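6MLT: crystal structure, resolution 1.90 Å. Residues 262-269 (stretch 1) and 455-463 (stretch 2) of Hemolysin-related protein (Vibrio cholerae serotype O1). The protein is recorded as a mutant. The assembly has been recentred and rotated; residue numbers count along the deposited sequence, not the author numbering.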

ATOM      1  N   VAL A 262     -12.062 -13.520   9.976  1.00 25.28           N
ATOM      2  CA  VAL A 262     -11.216 -14.141   8.960  1.00 25.85           C
ATOM      3  C   VAL A 262     -11.922 -14.068   7.614  1.00 24.68           C
ATOM      4  O   VAL A 262     -13.047 -14.550   7.469  1.00 24.42           O
ATOM      5  CB  VAL A 262     -10.892 -15.599   9.319  1.00 29.61           C
ATOM      6  CG1 VAL A 262     -10.131 -16.284   8.177  1.00 32.32           C
ATOM      7  CG2 VAL A 262     -10.087 -15.663  10.607  1.00 28.74           C
ATOM      8  N   LYS A 263     -11.254 -13.487   6.621  1.00 23.83           N
ATOM      9  CA  LYS A 263     -11.716 -13.611   5.244  1.00 22.57           C
ATOM     10  C   LYS A 263     -11.343 -14.977   4.686  1.00 23.47           C
ATOM     11  O   LYS A 263     -12.202 -15.721   4.206  1.00 21.62           O
ATOM     12  CB  LYS A 263     -11.119 -12.497   4.379  1.00 23.53           C
ATOM     13  CG  LYS A 263     -11.654 -12.498   2.954  1.00 31.01           C
ATOM     14  CD  LYS A 263     -10.957 -11.475   2.076  1.00 40.72           C
ATOM     15  CE  LYS A 263     -11.362 -11.658   0.619  1.00 54.50           C
ATOM     16  NZ  LYS A 263     -10.894 -10.546  -0.241  1.00 64.33           N
ATOM     17  N   TRP A 264     -10.058 -15.316   4.729  1.00 21.94           N
ATOM     18  CA  TRP A 264      -9.606 -16.670   4.442  1.00 24.09           C
ATOM     19  C   TRP A 264      -8.254 -16.874   5.113  1.00 23.73           C
ATOM     20  O   TRP A 264      -7.560 -15.914   5.463  1.00 22.04           O
ATOM     21  CB  TRP A 264      -9.515 -16.947   2.935  1.00 24.55           C
ATOM     22  CG  TRP A 264      -8.661 -15.988   2.151  1.00 23.50           C
ATOM     23  CD1 TRP A 264      -9.090 -14.884   1.476  1.00 26.77           C
ATOM     24  CD2 TRP A 264      -7.239 -16.063   1.936  1.00 24.17           C
ATOM     25  NE1 TRP A 264      -8.022 -14.258   0.865  1.00 27.29           N
ATOM     26  CE2 TRP A 264      -6.878 -14.963   1.134  1.00 24.03           C
ATOM     27  CE3 TRP A 264      -6.241 -16.951   2.348  1.00 24.00           C
ATOM     28  CZ2 TRP A 264      -5.559 -14.729   0.734  1.00 22.11           C
ATOM     29  CZ3 TRP A 264      -4.933 -16.715   1.953  1.00 22.77           C
ATOM     30  CH2 TRP A 264      -4.605 -15.616   1.153  1.00 21.21           C
ATOM     31  N   ARG A 265      -7.903 -18.142   5.310  1.00 21.98           N
ATOM     32  CA  ARG A 265      -6.611 -18.493   5.878  1.00 22.58           C
ATOM     33  C   ARG A 265      -6.150 -19.808   5.270  1.00 22.33           C
ATOM     34  O   ARG A 265      -6.960 -20.619   4.813  1.00 23.76           O
ATOM     35  CB  ARG A 265      -6.670 -18.605   7.407  1.00 25.81           C
ATOM     36  CG  ARG A 265      -7.480 -19.777   7.921  1.00 31.30           C
ATOM     37  CD  ARG A 265      -7.519 -19.821   9.445  1.00 37.25           C
ATOM     38  NE  ARG A 265      -6.244 -20.227  10.042  1.00 39.18           N
ATOM     39  CZ  ARG A 265      -5.798 -21.481  10.089  1.00 41.87           C
ATOM     40  NH1 ARG A 265      -6.504 -22.469   9.555  1.00 50.31           N
ATOM     41  NH2 ARG A 265      -4.639 -21.752  10.667  1.00 35.29           N
ATOM     42  N   VAL A 266      -4.837 -20.001   5.258  1.00 21.67           N
ATOM     43  CA  VAL A 266      -4.220 -21.192   4.692  1.00 22.49           C
ATOM     44  C   VAL A 266      -3.153 -21.690   5.654  1.00 21.02           C
ATOM     45  O   VAL A 266      -2.286 -20.923   6.081  1.00 19.63           O
ATOM     46  CB  VAL A 266      -3.603 -20.910   3.308  1.00 24.45           C
ATOM     47  CG1 VAL A 266      -2.787 -22.108   2.822  1.00 27.01           C
ATOM     48  CG2 VAL A 266      -4.707 -20.581   2.290  1.00 27.47           C
ATOM     49  N   ASN A 267      -3.222 -22.971   5.999  1.00 21.60           N
ATOM     50  CA  ASN A 267      -2.100 -23.692   6.579  1.00 21.36           C
ATOM     51  C   ASN A 267      -1.618 -24.656   5.509  1.00 24.63           C
ATOM     52  O   ASN A 267      -2.408 -25.455   4.997  1.00 24.70           O
ATOM     53  CB  ASN A 267      -2.494 -24.443   7.849  1.00 20.19           C
ATOM     54  CG  ASN A 267      -1.430 -25.426   8.285  1.00 24.00           C
ATOM     55  OD1 ASN A 267      -1.574 -26.632   8.097  1.00 24.43           O
ATOM     56  ND2 ASN A 267      -0.330 -24.910   8.819  1.00 20.87           N
ATOM     57  N   ASN A 268      -0.344 -24.558   5.148  1.00 20.45           N
ATOM     58  CA  ASN A 268       0.192 -25.286   4.001  1.00 20.07           C
ATOM     59  C   ASN A 268       1.374 -26.136   4.460  1.00 20.79           C
ATOM     60  O   ASN A 268       2.498 -25.639   4.574  1.00 19.86           O
ATOM     61  CB  ASN A 268       0.604 -24.327   2.897  1.00 19.10           C
ATOM     62  CG  ASN A 268       1.105 -25.053   1.669  1.00 21.15           C
ATOM     63  OD1 ASN A 268       1.090 -26.287   1.616  1.00 22.25           O
ATOM     64  ND2 ASN A 268       1.540 -24.301   0.672  1.00 22.31           N
ATOM     65  N   LEU A 269       1.120 -27.426   4.696  1.00 20.62           N
ATOM     66  CA  LEU A 269       2.170 -28.312   5.183  1.00 19.89           C
ATOM     67  C   LEU A 269       3.219 -28.611   4.118  1.00 21.05           C
ATOM     68  O   LEU A 269       4.343 -28.988   4.468  1.00 22.43           O
ATOM     69  CB  LEU A 269       1.556 -29.614   5.704  1.00 20.92           C
ATOM     70  CG  LEU A 269       0.630 -29.447   6.917  1.00 23.15           C
ATOM     71  CD1 LEU A 269      -0.011 -30.775   7.291  1.00 28.21           C
ATOM     72  CD2 LEU A 269       1.371 -28.866   8.116  1.00 23.64           C
ATOM     73  N   MET A 455       2.345 -17.314  -4.458  1.00 18.79           N
ATOM     74  CA  MET A 455       1.515 -16.170  -4.811  1.00 17.48           C
ATOM     75  C   MET A 455       0.051 -16.567  -4.694  1.00 16.89           C
ATOM     76  O   MET A 455      -0.362 -17.593  -5.246  1.00 18.29           O
ATOM     77  CB  MET A 455       1.814 -15.705  -6.237  1.00 20.62           C
ATOM     78  CG  MET A 455       0.886 -14.613  -6.771  1.00 19.69           C
ATOM     79  SD  MET A 455       1.232 -13.002  -6.049  1.00 19.03           S
ATOM     80  CE  MET A 455       2.820 -12.645  -6.801  1.00 19.37           C
ATOM     81  N   TYR A 456      -0.724 -15.749  -3.987  1.00 16.18           N
ATOM     82  CA  TYR A 456      -2.156 -15.948  -3.809  1.00 19.12           C
ATOM     83  C   TYR A 456      -2.933 -14.779  -4.406  1.00 19.25           C
ATOM     84  O   TYR A 456      -2.474 -13.634  -4.376  1.00 18.41           O
ATOM     85  CB  TYR A 456      -2.501 -16.081  -2.320  1.00 18.16           C
ATOM     86  CG  TYR A 456      -2.122 -17.425  -1.745  1.00 19.98           C
ATOM     87  CD1 TYR A 456      -0.823 -17.686  -1.335  1.00 20.56           C
ATOM     88  CD2 TYR A 456      -3.057 -18.445  -1.640  1.00 20.98           C
ATOM     89  CE1 TYR A 456      -0.473 -18.917  -0.821  1.00 21.73           C
ATOM     90  CE2 TYR A 456      -2.712 -19.683  -1.126  1.00 20.13           C
ATOM     91  CZ  TYR A 456      -1.422 -19.912  -0.725  1.00 20.89           C
ATOM     92  OH  TYR A 456      -1.061 -21.139  -0.212  1.00 20.96           O
ATOM     93  N   ASP A 457      -4.127 -15.063  -4.930  1.00 17.54           N
ATOM     94  CA  ASP A 457      -5.007 -13.976  -5.339  1.00 19.10           C
ATOM     95  C   ASP A 457      -5.806 -13.472  -4.131  1.00 21.45           C
ATOM     96  O   ASP A 457      -5.680 -13.974  -3.007  1.00 20.70           O
ATOM     97  CB  ASP A 457      -5.903 -14.407  -6.507  1.00 23.35           C
ATOM     98  CG  ASP A 457      -6.967 -15.424  -6.120  1.00 28.48           C
ATOM     99  OD1 ASP A 457      -7.232 -15.644  -4.921  1.00 29.79           O
ATOM    100  OD2 ASP A 457      -7.548 -16.012  -7.055  1.00 30.93           O
ATOM    101  N   ALA A 458      -6.629 -12.446  -4.356  1.00 22.52           N
ATOM    102  CA  ALA A 458      -7.333 -11.802  -3.249  1.00 22.09           C
ATOM    103  C   ALA A 458      -8.305 -12.740  -2.541  1.00 25.14           C
ATOM    104  O   ALA A 458      -8.651 -12.491  -1.378  1.00 24.25           O
ATOM    105  CB  ALA A 458      -8.082 -10.568  -3.755  1.00 24.02           C
ATOM    106  N   GLN A 459      -8.743 -13.807  -3.203  1.00 23.68           N
ATOM    107  CA  GLN A 459      -9.711 -14.744  -2.646  1.00 26.84           C
ATOM    108  C   GLN A 459      -9.062 -15.932  -1.953  1.00 26.41           C
ATOM    109  O   GLN A 459      -9.778 -16.782  -1.420  1.00 26.68           O
ATOM    110  CB  GLN A 459     -10.645 -15.261  -3.749  1.00 30.37           C
ATOM    111  CG  GLN A 459     -11.666 -14.246  -4.235  1.00 38.89           C
ATOM    112  CD  GLN A 459     -11.041 -13.105  -5.008  1.00 50.83           C
ATOM    113  OE1 GLN A 459     -10.244 -13.319  -5.925  1.00 50.83           O
ATOM    114  NE2 GLN A 459     -11.396 -11.880  -4.640  1.00 60.86           N
ATOM    115  N   GLY A 460      -7.738 -16.024  -1.955  1.00 26.28           N
ATOM    116  CA  GLY A 460      -7.068 -17.128  -1.303  1.00 23.10           C
ATOM    117  C   GLY A 460      -6.761 -18.308  -2.196  1.00 22.88           C
ATOM    118  O   GLY A 460      -6.380 -19.365  -1.682  1.00 24.48           O
ATOM    119  N   ASN A 461      -6.919 -18.170  -3.506  1.00 23.03           N
ATOM    120  CA  ASN A 461      -6.490 -19.206  -4.437  1.00 22.78           C
ATOM    121  C   ASN A 461      -5.006 -19.041  -4.714  1.00 21.83           C
ATOM    122  O   ASN A 461      -4.547 -17.937  -5.018  1.00 23.46           O
ATOM    123  CB  ASN A 461      -7.263 -19.127  -5.752  1.00 23.72           C
ATOM    124  CG  ASN A 461      -8.751 -19.109  -5.552  1.00 27.69           C
ATOM    125  OD1 ASN A 461      -9.429 -18.150  -5.932  1.00 31.63           O
ATOM    126  ND2 ASN A 461      -9.274 -20.164  -4.949  1.00 24.23           N
ATOM    127  N   LYS A 462      -4.259 -20.136  -4.623  1.00 23.34           N
ATOM    128  CA  LYS A 462      -2.844 -20.089  -4.964  1.00 22.23           C
ATOM    129  C   LYS A 462      -2.684 -19.993  -6.475  1.00 21.69           C
ATOM    130  O   LYS A 462      -3.241 -20.802  -7.222  1.00 22.14           O
ATOM    131  CB  LYS A 462      -2.123 -21.324  -4.438  1.00 24.46           C
ATOM    132  CG  LYS A 462      -0.609 -21.268  -4.629  1.00 21.41           C
ATOM    133  CD  LYS A 462       0.101 -22.232  -3.703  1.00 22.74           C
ATOM    134  CE  LYS A 462      -0.082 -23.664  -4.148  1.00 28.85           C
ATOM    135  NZ  LYS A 462       0.168 -24.624  -3.023  1.00 32.72           N
ATOM    136  N   VAL A 463      -1.926 -18.998  -6.922  1.00 18.52           N
ATOM    137  CA  VAL A 463      -1.706 -18.784  -8.347  1.00 21.06           C
ATOM    138  C   VAL A 463      -0.480 -19.538  -8.838  1.00 22.46           C
ATOM    139  O   VAL A 463      -0.511 -20.144  -9.909  1.00 21.69           O
ATOM    140  CB  VAL A 463      -1.585 -17.274  -8.635  1.00 20.69           C
ATOM    141  CG1 VAL A 463      -1.444 -17.026 -10.131  1.00 23.15           C
ATOM    142  CG2 VAL A 463      -2.791 -16.523  -8.075  1.00 22.72           C
TER
HETATM  143  O   HOH W   1       1.308 -21.313   0.803  1.00 18.79           O
HETATM  144  O   HOH W   2       2.794 -24.330  -1.889  1.00 23.84           O

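The strongest polar link between the two stretches converges on one backbone atom, the carbonyl oxygen of A458. The indole nitrogen W264 NE1 donates to A458 O at 2.9 Å with an N-H...O angle of 149°, and the oxygen lies at the ring edge, near the indole plane, where the N-H bond points. K263 NZ donates to the same A458 O at 3.2 Å. All four chi angles of K263 are t (-175°, -175°, 171° and 170°), so its side chain is fully extended, and that extension carries the ammonium group to the turn. The chain turns a corner at K263, and there the usual strand alternation does not hold: the CA-to-CB bonds of both K263 and W264 point toward stretch 2, and both donors reach A458 O. A458 itself contributes through its backbone: its CB points away from stretch 1.

The acceptor is held in place by a type I beta turn from D457 to G460, closed by the backbone hydrogen bond from G460 N to D457 O at 3.1 Å. The carboxylate of D457 braces the loop from within, since D457 OD1 accepts from Q459 N at 2.9 Å, with an N-H...O angle of 130°, and from N461 N at 2.9 Å, with a straighter angle of 150°. Aspartate suits this position because its short side chain, with chi1 at 70°, folds back onto the amides that follow.

G460 ends the turn and forms the face contact with W264. Its CA sits 3.3 Å from the centroid of the six-membered ring of W264, 15° off the ring normal, which is the geometry of a CH-pi interaction. Glycine is required on two counts. At phi/psi of 93/11° a CB would be jammed against the carbonyl oxygen of the residue before, and an ideal CB would lie 2.7 Å from W264 CD2, a clash. W264 NE1 also comes within 3.3 Å of G460 N, but both are donors and no hydrogen bond forms.

W264, with chi1 at 55° (p), has 86 Å² covered by the other stretch, the largest share of any residue, out of 356 Å² buried in total over both sides. Beyond the turn its ring reaches Y456, with W264 CH2 4.1 Å from Y456 CB. The two ring planes are inclined by only 27°, yet the centroids are 5.7 Å apart and the rings, slid past each other, barely overlap. V266 extends this apolar patch, with V266 CG2 4.1 Å from Y456 CE2.

At the far end the contact is bridged by solvent. N268 ND2 donates to water 1 at 3.0 Å, and that water is 2.6 Å from Y456 OH in a second hydrogen bond. N268 ND2 also donates to water 2 at 2.9 Å, which accepts from K462 NZ at 2.9 Å. An amide nitrogen with two hydrogens can serve both waters.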